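Side-chain contacts in peptide ABC transporter permease (Staphylococcus hominis, PDB 6EXS), which binds a thioalcohol-conjugated dipeptide, a precursor of human axillary malodour, and probably imports it as a proton-coupled peptide transporter of the POT family: residues A[269-274]-A[431-436]; A[70-75]-A[254-259]; A[171-176]-A[330-335]. One frame throughout, in Å; residues are numbered along the deposited sequence.

Contact 1: residues A[269-274]-A[431-436]; sequences TTMLRS and AQMMSV. With OLC ((2R)-2,3-dihydroxypropyl (9Z)-octadec-9-enoate), chain D.
A bend at the last torsion of Met-271 (chi3 -86°) carries its CE into the angle between Met-433 and Val-436, while a fold in the middle of Met-433 (chi2 67°) brings that sulfur round to receive it. The Met-271 methyl lies 3.9 Å from Val-436 CG1 and 4.0 Å from Met-433 SD. The two methionine side chains cross at about a right angle, with 4.1 Å between Met-271 SD and Met-433 SD. No hydrogen bond crosses here: one long side chain bridges segments 269-273 and 431-436, whose axes approach to 11.5 Å at 141°. Helix 249-273 is consistent with one of the two extra helices that bacterial POT transporters place between the two six-helix bundles of the major facilitator fold, and Met-271 packs its C-terminal turn against helix 430-451. Helix 279-302 closes the same apolar patch, with Val-285 against Met-271 and Phe-288 against both Met-433 and Val-436. The glycerol O25 of a monoolein lies alongside the bent Gln-432 side chain, 3.6 Å from NE2 and about as far from CG and CD, with no hydrogen bond. Tyr-267, which touches Val-436 and Ser-435, hydrogen-bonds the same lipid through its hydroxyl.

Contact 2: residues A[70-75]-A[254-259]; sequences IYMSSI and NTVLVL. With OLC ((2R)-2,3-dihydroxypropyl (9Z)-octadec-9-enoate), chain C.
Met-72 reaches across to Leu-259 and Val-256 with a chain that is extended beyond CG, and CB, SD and CE each make contacts on the way. CB, at the root, rests 3.9 Å from C3 of a monoolein chain. Farther out, SD lies 4.0 Å from Leu-259 CB, the two side chains crossing at a slant. At the tip, CE settles against the helix backbone itself: it is 3.9 Å from the carbonyl O of Val-256 and equally near the carbonyl carbon of Leu-259, with Val-256 CG1 a little farther off at 4.2 Å. The straight reach (chi2 166°) thus lets a single methionine cross a gap in which the nearest alpha carbons, those of Met-72 and Leu-259, stand 8.6 Å apart. The lipid fills in beside it, since Leu-259 CD1 packs 3.8 Å from the same C3 that touches the root of Met-72. Met-72 lies where helix 56-72 gives way to helix 74-106, and it also touches Leu-263 of helix 249-273. Val-256 leans on Val-65, Ala-68 and Leu-69 of helix 56-72, whereas Tyr-71 turns to Leu-438 and Asn-441 of helix 430-451.

Contact 3: residues A[171-176]-A[330-335]; sequences HFVDIR and FGEALF. With C3H (2-[[(2~{R})-2-azanyl-3-[(3~{S})-3-methyl-1-oxidanyl-hexan-3-yl]sulfanyl-propanoyl]amino]ethanoic acid), chain O.
Glu-332 meets three residues at and just beyond the C-terminal end of helix 147-174, none of them through a direct hydrogen bond. Its OE2 rests 4.1 Å from Val-173 CG1, a van der Waals contact between a carboxylate oxygen and the methyl that stands anti to the valine N. The other oxygen, OE1, comes to 4.3 Å from Asp-174 OD1, so two carboxylates are neighbours. Arg-176 NH2 approaches OE2 to 4.5 Å, too long for a salt bridge. Glu-332 gets there by a first torsion that sets CG between its own N and carbonyl carbon (chi1 58°), followed by a sharp bend at the second. In the next shell, Arg-176 is held at the helix end by a Schellman motif. Its NH2 donates to Val-173 O over 2.7 Å, in the guanidinium plane but well above that of the carbonyl, while its backbone N reaches the same oxygen from the opposite face at 3.1 Å. Arg-176 NE is taken by Gln-49. Two residues tie the carboxylates together: Arg-329 forms salt bridges to both, and Gln-170 NE2 hydrogen-bonds both while its OE1 accepts from the backbone N of Ala-333. Farther along the loop, Phe-335 O accepts a 2.8 Å hydrogen bond from the hydroxyl O of the conjugated peptide. The bonds from Arg-329 and Gln-170 probably offset the repulsion between the neighbouring acids; direct contact is weak, and these two residues chiefly link the helix end to the loop before helix 338-357.

How the contacts relate
Contacts 1 and 2 both use helix 249-273 and adjoin one another: their centres lie about 17 Å apart, and Ser-435 OG packs 4.0 Å from Ile-75 CG1. Each is a methionine-centred apolar joint with a monoolein molecule beside it. Contact 3 is polar and remote, its centre about 42 Å from that of contact 1, on the opposite side of the chain's centre, and about 30 Å from that of contact 2; its nearest atoms are about 24 Å and 15 Å from theirs, without touching. Among the three it alone includes a residue of the peptide pocket, Phe-335. Along the sequence contact 2 closes before contact 1 opens, whereas the segments of contact 3 alternate with those of both.

Contact 1: residues A[269-274]-A[431-436]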
loop_
_atom_site.group_PDB
_atom_site.type_symbol
_atom_site.label_atom_id
_atom_site.label_comp_id
_atom_site.label_asym_id
_atom_site.label_seq_id
_atom_site.Cartn_x
_atom_site.Cartn_y
_atom_site.Cartn_z
ATOM N N THR A 269 -8.229 8.076 -19.922
ATOM C CA THR A 269 -8.257 8.811 -21.194
ATOM C C THR A 269 -7.524 8.037 -22.295
ATOM O O THR A 269 -8.109 7.836 -23.357
ATOM C CB THR A 269 -7.759 10.257 -21.017
ATOM O OG1 THR A 269 -8.553 10.905 -20.017
ATOM C CG2 THR A 269 -7.807 11.062 -22.305
ATOM N N THR A 270 -6.273 7.576 -22.033
ATOM C CA THR A 270 -5.448 6.789 -22.976
ATOM C C THR A 270 -6.164 5.511 -23.443
ATOM O O THR A 270 -6.099 5.174 -24.625
ATOM C CB THR A 270 -4.073 6.473 -22.352
ATOM O OG1 THR A 270 -3.408 7.699 -22.041
ATOM C CG2 THR A 270 -3.186 5.632 -23.258
ATOM N N MET A 271 -6.844 4.814 -22.514
ATOM C CA MET A 271 -7.568 3.579 -22.797
ATOM C C MET A 271 -8.852 3.806 -23.592
ATOM O O MET A 271 -9.111 3.059 -24.537
ATOM C CB MET A 271 -7.822 2.780 -21.515
ATOM C CG MET A 271 -6.583 2.084 -21.016
ATOM S SD MET A 271 -6.917 0.857 -19.744
ATOM C CE MET A 271 -6.916 1.896 -18.293
ATOM N N LEU A 272 -9.628 4.851 -23.245
ATOM C CA LEU A 272 -10.871 5.185 -23.950
ATOM C C LEU A 272 -10.619 5.794 -25.341
ATOM O O LEU A 272 -11.540 5.830 -26.163
ATOM C CB LEU A 272 -11.767 6.126 -23.107
ATOM C CG LEU A 272 -12.402 5.586 -21.807
ATOM C CD1 LEU A 272 -12.926 6.727 -20.957
ATOM C CD2 LEU A 272 -13.531 4.595 -22.087
ATOM N N ARG A 273 -9.378 6.268 -25.598
ATOM C CA ARG A 273 -8.971 6.907 -26.859
ATOM C C ARG A 273 -8.143 6.015 -27.797
ATOM O O ARG A 273 -7.957 6.374 -28.967
ATOM C CB ARG A 273 -8.225 8.223 -26.578
ATOM C CG ARG A 273 -9.128 9.449 -26.587
ATOM C CD ARG A 273 -8.536 10.633 -25.843
ATOM N NE ARG A 273 -7.198 11.007 -26.314
ATOM C CZ ARG A 273 -6.955 11.904 -27.265
ATOM N NH1 ARG A 273 -7.958 12.527 -27.872
ATOM N NH2 ARG A 273 -5.708 12.181 -27.620
ATOM N N SER A 274 -7.652 4.866 -27.295
ATOM C CA SER A 274 -6.832 3.922 -28.060
ATOM C C SER A 274 -7.536 3.352 -29.300
ATOM O O SER A 274 -8.747 3.127 -29.277
ATOM C CB SER A 274 -6.339 2.791 -27.163
ATOM O OG SER A 274 -5.357 2.011 -27.825
ATOM N N ALA A 431 -1.141 -4.341 -18.363
ATOM C CA ALA A 431 -0.230 -3.713 -17.399
ATOM C C ALA A 431 -0.757 -2.328 -16.990
ATOM O O ALA A 431 -0.525 -1.892 -15.861
ATOM C CB ALA A 431 1.161 -3.585 -18.001
ATOM N N GLN A 432 -1.467 -1.644 -17.920
ATOM C CA GLN A 432 -2.085 -0.334 -17.711
ATOM C C GLN A 432 -3.309 -0.448 -16.797
ATOM O O GLN A 432 -3.524 0.433 -15.963
ATOM C CB GLN A 432 -2.446 0.325 -19.048
ATOM C CG GLN A 432 -1.224 0.865 -19.797
ATOM C CD GLN A 432 -0.643 -0.094 -20.816
ATOM O OE1 GLN A 432 -0.589 -1.320 -20.630
ATOM N NE2 GLN A 432 -0.164 0.460 -21.918
ATOM N N MET A 433 -4.090 -1.541 -16.934
ATOM C CA MET A 433 -5.248 -1.807 -16.074
ATOM C C MET A 433 -4.763 -2.204 -14.674
ATOM O O MET A 433 -5.452 -1.937 -13.689
ATOM C CB MET A 433 -6.149 -2.895 -16.674
ATOM C CG MET A 433 -7.577 -2.853 -16.162
ATOM S SD MET A 433 -8.482 -1.382 -16.702
ATOM C CE MET A 433 -10.094 -1.776 -16.098
ATOM N N MET A 434 -3.558 -2.819 -14.589
ATOM C CA MET A 434 -2.909 -3.194 -13.329
ATOM C C MET A 434 -2.572 -1.917 -12.540
ATOM O O MET A 434 -2.639 -1.917 -11.305
ATOM C CB MET A 434 -1.639 -4.015 -13.594
ATOM C CG MET A 434 -1.902 -5.486 -13.766
ATOM S SD MET A 434 -0.375 -6.452 -13.803
ATOM C CE MET A 434 -0.103 -6.702 -12.044
ATOM N N SER A 435 -2.253 -0.820 -13.279
ATOM C CA SER A 435 -1.948 0.508 -12.744
ATOM C C SER A 435 -3.183 1.199 -12.164
ATOM O O SER A 435 -3.041 1.850 -11.136
ATOM C CB SER A 435 -1.303 1.399 -13.802
ATOM O OG SER A 435 0.020 0.996 -14.111
ATOM N N VAL A 436 -4.385 1.056 -12.789
ATOM C CA VAL A 436 -5.599 1.725 -12.291
ATOM C C VAL A 436 -6.090 1.118 -10.949
ATOM O O VAL A 436 -6.517 1.899 -10.096
ATOM C CB VAL A 436 -6.768 1.922 -13.302
ATOM C CG1 VAL A 436 -6.335 2.746 -14.514
ATOM C CG2 VAL A 436 -7.400 0.606 -13.730
HETATM C C24 OLC D . 3.506 1.990 -19.213
HETATM C C6 OLC D . 11.682 6.203 -15.209
HETATM C C5 OLC D . 10.519 6.721 -16.039
HETATM C C4 OLC D . 10.048 5.753 -17.111
HETATM C C3 OLC D . 8.939 6.287 -18.002
HETATM C C2 OLC D . 7.533 6.035 -17.462
HETATM C C21 OLC D . 5.324 3.131 -17.918
HETATM C C1 OLC D . 6.739 5.040 -18.260
HETATM C C22 OLC D . 3.941 3.260 -18.512
HETATM O O19 OLC D . 6.891 4.826 -19.436
HETATM O O25 OLC D . 2.190 2.102 -19.736
HETATM O O23 OLC D . 3.018 3.565 -17.464
HETATM O O20 OLC D . 5.824 4.424 -17.492
#

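Contact 2: residues A[70-75]-A[254-259]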
loop_
_atom_site.group_PDB
_atom_site.type_symbol
_atom_site.label_atom_id
_atom_site.label_comp_id
_atom_site.label_asym_id
_atom_site.label_seq_id
_atom_site.Cartn_x
_atom_site.Cartn_y
_atom_site.Cartn_z
ATOM N N ILE A 70 5.149 5.335 -2.729
ATOM C CA ILE A 70 5.546 3.925 -2.831
ATOM C C ILE A 70 4.753 3.210 -3.940
ATOM O O ILE A 70 5.356 2.526 -4.765
ATOM C CB ILE A 70 5.471 3.203 -1.452
ATOM C CG1 ILE A 70 6.713 3.541 -0.615
ATOM C CG2 ILE A 70 5.301 1.668 -1.613
ATOM C CD1 ILE A 70 6.515 3.484 0.785
ATOM N N TYR A 71 3.423 3.431 -3.983
ATOM C CA TYR A 71 2.498 2.852 -4.957
ATOM C C TYR A 71 2.637 3.489 -6.345
ATOM O O TYR A 71 2.539 2.767 -7.337
ATOM C CB TYR A 71 1.049 2.890 -4.423
ATOM C CG TYR A 71 0.823 1.890 -3.304
ATOM C CD1 TYR A 71 1.200 2.180 -1.996
ATOM C CD2 TYR A 71 0.306 0.626 -3.565
ATOM C CE1 TYR A 71 1.074 1.239 -0.977
ATOM C CE2 TYR A 71 0.163 -0.324 -2.550
ATOM C CZ TYR A 71 0.546 -0.010 -1.254
ATOM O OH TYR A 71 0.407 -0.922 -0.230
ATOM N N MET A 72 2.909 4.826 -6.418
ATOM C CA MET A 72 3.118 5.570 -7.680
ATOM C C MET A 72 4.404 5.148 -8.387
ATOM O O MET A 72 4.415 5.039 -9.609
ATOM C CB MET A 72 3.167 7.086 -7.430
ATOM C CG MET A 72 1.856 7.794 -7.647
ATOM S SD MET A 72 1.905 9.459 -6.947
ATOM C CE MET A 72 0.198 9.718 -6.641
ATOM N N SER A 73 5.485 4.913 -7.627
ATOM C CA SER A 73 6.782 4.515 -8.180
ATOM C C SER A 73 6.825 3.070 -8.754
ATOM O O SER A 73 7.800 2.732 -9.430
ATOM C CB SER A 73 7.890 4.728 -7.157
ATOM O OG SER A 73 7.741 3.837 -6.067
ATOM N N SER A 74 5.792 2.228 -8.505
ATOM C CA SER A 74 5.740 0.870 -9.075
ATOM C C SER A 74 5.523 0.943 -10.592
ATOM O O SER A 74 5.921 0.028 -11.306
ATOM C CB SER A 74 4.645 0.032 -8.431
ATOM O OG SER A 74 3.375 0.574 -8.742
ATOM N N ILE A 75 4.893 2.033 -11.069
ATOM C CA ILE A 75 4.657 2.326 -12.486
ATOM C C ILE A 75 6.032 2.435 -13.212
ATOM O O ILE A 75 6.290 1.568 -14.050
ATOM C CB ILE A 75 3.725 3.570 -12.699
ATOM C CG1 ILE A 75 2.353 3.408 -11.976
ATOM C CG2 ILE A 75 3.567 3.873 -14.188
ATOM C CD1 ILE A 75 1.493 4.683 -11.857
ATOM N N ASN A 254 1.450 18.952 -2.310
ATOM C CA ASN A 254 0.675 19.529 -3.420
ATOM C C ASN A 254 1.012 18.855 -4.749
ATOM O O ASN A 254 0.102 18.574 -5.527
ATOM C CB ASN A 254 0.857 21.036 -3.518
ATOM C CG ASN A 254 0.271 21.802 -2.361
ATOM O OD1 ASN A 254 -0.731 21.407 -1.754
ATOM N ND2 ASN A 254 0.887 22.929 -2.042
ATOM N N THR A 255 2.312 18.568 -4.993
ATOM C CA THR A 255 2.800 17.885 -6.201
ATOM C C THR A 255 2.162 16.491 -6.313
ATOM O O THR A 255 1.620 16.147 -7.364
ATOM C CB THR A 255 4.345 17.835 -6.198
ATOM O OG1 THR A 255 4.858 19.166 -6.244
ATOM C CG2 THR A 255 4.918 17.023 -7.356
ATOM N N VAL A 256 2.208 15.719 -5.211
ATOM C CA VAL A 256 1.674 14.362 -5.090
ATOM C C VAL A 256 0.127 14.393 -5.145
ATOM O O VAL A 256 -0.476 13.450 -5.646
ATOM C CB VAL A 256 2.283 13.639 -3.847
ATOM C CG1 VAL A 256 1.685 12.247 -3.629
ATOM C CG2 VAL A 256 3.804 13.544 -3.972
ATOM N N LEU A 257 -0.505 15.511 -4.713
ATOM C CA LEU A 257 -1.960 15.690 -4.820
ATOM C C LEU A 257 -2.302 15.796 -6.313
ATOM O O LEU A 257 -3.217 15.112 -6.776
ATOM C CB LEU A 257 -2.452 16.943 -4.052
ATOM C CG LEU A 257 -3.918 17.376 -4.266
ATOM C CD1 LEU A 257 -4.896 16.293 -3.855
ATOM C CD2 LEU A 257 -4.226 18.645 -3.514
ATOM N N VAL A 258 -1.527 16.611 -7.063
ATOM C CA VAL A 258 -1.689 16.796 -8.507
ATOM C C VAL A 258 -1.543 15.438 -9.209
ATOM O O VAL A 258 -2.446 15.047 -9.955
ATOM C CB VAL A 258 -0.743 17.896 -9.070
ATOM C CG1 VAL A 258 -0.669 17.851 -10.589
ATOM C CG2 VAL A 258 -1.181 19.281 -8.606
ATOM N N LEU A 259 -0.454 14.691 -8.891
ATOM C CA LEU A 259 -0.166 13.358 -9.433
ATOM C C LEU A 259 -1.268 12.334 -9.155
ATOM O O LEU A 259 -1.631 11.578 -10.049
ATOM C CB LEU A 259 1.195 12.840 -8.947
ATOM C CG LEU A 259 2.426 13.368 -9.677
ATOM C CD1 LEU A 259 3.685 12.959 -8.962
ATOM C CD2 LEU A 259 2.475 12.875 -11.104
HETATM C C10 OLC C . 11.279 5.642 -9.964
HETATM C C9 OLC C . 11.033 6.888 -9.579
HETATM C C11 OLC C . 10.889 4.365 -9.274
HETATM C C8 OLC C . 10.301 7.345 -8.350
HETATM C C24 OLC C . 3.672 8.628 -16.264
HETATM C C12 OLC C . 11.652 3.154 -9.787
HETATM C C7 OLC C . 9.335 8.499 -8.620
HETATM C C6 OLC C . 8.042 8.398 -7.825
HETATM C C5 OLC C . 6.904 9.287 -8.312
HETATM C C4 OLC C . 6.384 8.981 -9.708
HETATM C C3 OLC C . 4.963 9.471 -9.935
HETATM C C2 OLC C . 4.603 9.698 -11.402
HETATM C C21 OLC C . 5.323 7.836 -14.521
HETATM C C1 OLC C . 4.708 8.490 -12.289
HETATM C C22 OLC C . 4.113 7.495 -15.363
HETATM O O19 OLC C . 4.588 7.352 -11.920
HETATM O O25 OLC C . 2.647 8.194 -17.150
HETATM O O23 OLC C . 4.445 6.365 -16.168
HETATM O O20 OLC C . 4.940 8.852 -13.561
#

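Contact 3: residues A[171-176]-A[330-335]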
loop_
_atom_site.group_PDB
_atom_site.type_symbol
_atom_site.label_atom_id
_atom_site.label_comp_id
_atom_site.label_asym_id
_atom_site.label_seq_id
_atom_site.Cartn_x
_atom_site.Cartn_y
_atom_site.Cartn_z
ATOM N N HIS A 171 7.986 -2.505 21.881
ATOM C CA HIS A 171 8.983 -2.357 22.946
ATOM C C HIS A 171 9.904 -1.161 22.702
ATOM O O HIS A 171 10.134 -0.388 23.627
ATOM C CB HIS A 171 9.814 -3.644 23.120
ATOM C CG HIS A 171 11.017 -3.463 24.001
ATOM N ND1 HIS A 171 10.888 -3.232 25.371
ATOM C CD2 HIS A 171 12.332 -3.431 23.675
ATOM C CE1 HIS A 171 12.121 -3.082 25.830
ATOM N NE2 HIS A 171 13.026 -3.192 24.852
ATOM N N PHE A 172 10.421 -1.008 21.458
ATOM C CA PHE A 172 11.333 0.074 21.090
ATOM C C PHE A 172 10.682 1.447 21.157
ATOM O O PHE A 172 11.356 2.409 21.513
ATOM C CB PHE A 172 11.972 -0.187 19.733
ATOM C CG PHE A 172 12.921 -1.356 19.726
ATOM C CD1 PHE A 172 12.456 -2.649 19.507
ATOM C CD2 PHE A 172 14.283 -1.163 19.909
ATOM C CE1 PHE A 172 13.335 -3.731 19.490
ATOM C CE2 PHE A 172 15.164 -2.245 19.877
ATOM C CZ PHE A 172 14.683 -3.524 19.666
ATOM N N VAL A 173 9.366 1.531 20.860
ATOM C CA VAL A 173 8.568 2.760 20.986
ATOM C C VAL A 173 8.413 3.048 22.493
ATOM O O VAL A 173 8.627 4.188 22.913
ATOM C CB VAL A 173 7.191 2.677 20.272
ATOM C CG1 VAL A 173 6.487 4.034 20.272
ATOM C CG2 VAL A 173 7.335 2.150 18.846
ATOM N N ASP A 174 8.095 2.008 23.306
ATOM C CA ASP A 174 7.948 2.130 24.767
ATOM C C ASP A 174 9.206 2.684 25.462
ATOM O O ASP A 174 9.086 3.608 26.259
ATOM C CB ASP A 174 7.527 0.786 25.395
ATOM C CG ASP A 174 6.082 0.382 25.156
ATOM O OD1 ASP A 174 5.264 1.265 24.821
ATOM O OD2 ASP A 174 5.758 -0.812 25.363
ATOM N N ILE A 175 10.403 2.143 25.146
ATOM C CA ILE A 175 11.677 2.596 25.726
ATOM C C ILE A 175 12.265 3.801 24.962
ATOM O O ILE A 175 13.331 4.295 25.339
ATOM C CB ILE A 175 12.721 1.443 25.912
ATOM C CG1 ILE A 175 13.181 0.844 24.556
ATOM C CG2 ILE A 175 12.201 0.374 26.875
ATOM C CD1 ILE A 175 14.461 0.019 24.593
ATOM N N ARG A 176 11.573 4.270 23.901
ATOM C CA ARG A 176 11.948 5.424 23.056
ATOM C C ARG A 176 13.298 5.210 22.306
ATOM O O ARG A 176 14.030 6.161 22.026
ATOM C CB ARG A 176 11.923 6.765 23.855
ATOM C CG ARG A 176 10.625 7.058 24.621
ATOM C CD ARG A 176 9.477 7.447 23.706
ATOM N NE ARG A 176 8.305 7.903 24.456
ATOM C CZ ARG A 176 7.151 7.246 24.544
ATOM N NH1 ARG A 176 6.145 7.753 25.236
ATOM N NH2 ARG A 176 6.987 6.088 23.917
ATOM N N PHE A 330 -2.861 -1.549 25.818
ATOM C CA PHE A 330 -2.725 -1.704 24.376
ATOM C C PHE A 330 -1.680 -0.704 23.856
ATOM O O PHE A 330 -1.859 0.504 23.997
ATOM C CB PHE A 330 -4.087 -1.491 23.686
ATOM C CG PHE A 330 -4.153 -1.948 22.245
ATOM C CD1 PHE A 330 -4.467 -3.266 21.930
ATOM C CD2 PHE A 330 -3.933 -1.054 21.204
ATOM C CE1 PHE A 330 -4.528 -3.688 20.599
ATOM C CE2 PHE A 330 -4.000 -1.473 19.876
ATOM C CZ PHE A 330 -4.301 -2.787 19.580
ATOM N N GLY A 331 -0.580 -1.221 23.322
ATOM C CA GLY A 331 0.483 -0.404 22.756
ATOM C C GLY A 331 0.043 0.211 21.443
ATOM O O GLY A 331 -0.517 -0.488 20.590
ATOM N N GLU A 332 0.275 1.532 21.280
ATOM C CA GLU A 332 -0.140 2.341 20.118
ATOM C C GLU A 332 0.256 1.747 18.772
ATOM O O GLU A 332 -0.531 1.878 17.838
ATOM C CB GLU A 332 0.304 3.812 20.227
ATOM C CG GLU A 332 1.801 4.040 20.369
ATOM C CD GLU A 332 2.331 4.124 21.785
ATOM O OE1 GLU A 332 2.147 3.154 22.554
ATOM O OE2 GLU A 332 2.981 5.143 22.112
ATOM N N ALA A 333 1.423 1.060 18.670
ATOM C CA ALA A 333 1.856 0.436 17.405
ATOM C C ALA A 333 1.070 -0.827 17.037
ATOM O O ALA A 333 1.030 -1.187 15.860
ATOM C CB ALA A 333 3.349 0.150 17.418
ATOM N N LEU A 334 0.401 -1.464 18.027
ATOM C CA LEU A 334 -0.420 -2.667 17.825
ATOM C C LEU A 334 -1.717 -2.402 17.053
ATOM O O LEU A 334 -2.308 -3.346 16.539
ATOM C CB LEU A 334 -0.694 -3.397 19.144
ATOM C CG LEU A 334 0.304 -4.492 19.481
ATOM C CD1 LEU A 334 1.478 -3.950 20.239
ATOM C CD2 LEU A 334 -0.353 -5.576 20.287
ATOM N N PHE A 335 -2.129 -1.126 16.914
ATOM C CA PHE A 335 -3.283 -0.735 16.093
ATOM C C PHE A 335 -3.069 -1.157 14.628
ATOM O O PHE A 335 -4.052 -1.390 13.932
ATOM C CB PHE A 335 -3.472 0.788 16.111
ATOM C CG PHE A 335 -4.179 1.368 17.307
ATOM C CD1 PHE A 335 -5.418 0.876 17.712
ATOM C CD2 PHE A 335 -3.657 2.469 17.974
ATOM C CE1 PHE A 335 -6.090 1.440 18.798
ATOM C CE2 PHE A 335 -4.338 3.040 19.054
ATOM C CZ PHE A 335 -5.540 2.514 19.465
HETATM O O2 C3H O . -0.352 -4.916 3.617
HETATM C C11 C3H O . -1.275 -5.435 4.135
HETATM O O3 C3H O . -2.175 -6.096 3.494
HETATM C C10 C3H O . -1.590 -5.364 5.601
HETATM N N1 C3H O . -1.109 -4.158 6.230
HETATM C C9 C3H O . -1.822 -3.045 6.230
HETATM O O1 C3H O . -2.330 -2.577 5.222
HETATM C C8 C3H O . -2.032 -2.338 7.529
HETATM N N C3H O . -1.072 -2.835 8.504
HETATM C C7 C3H O . -1.812 -0.832 7.372
HETATM S S C3H O . -3.283 0.221 7.264
HETATM C C3 C3H O . -4.236 0.233 8.876
HETATM C C4 C3H O . -3.350 0.918 9.883
HETATM C C5 C3H O . -4.608 -1.221 9.197
HETATM C C6 C3H O . -5.198 -1.499 10.560
HETATM O O C3H O . -4.408 -2.360 11.313
HETATM C C2 C3H O . -5.540 1.013 8.732
HETATM C C1 C3H O . -6.811 0.208 8.946
HETATM C C C3H O . -8.038 1.066 8.798
#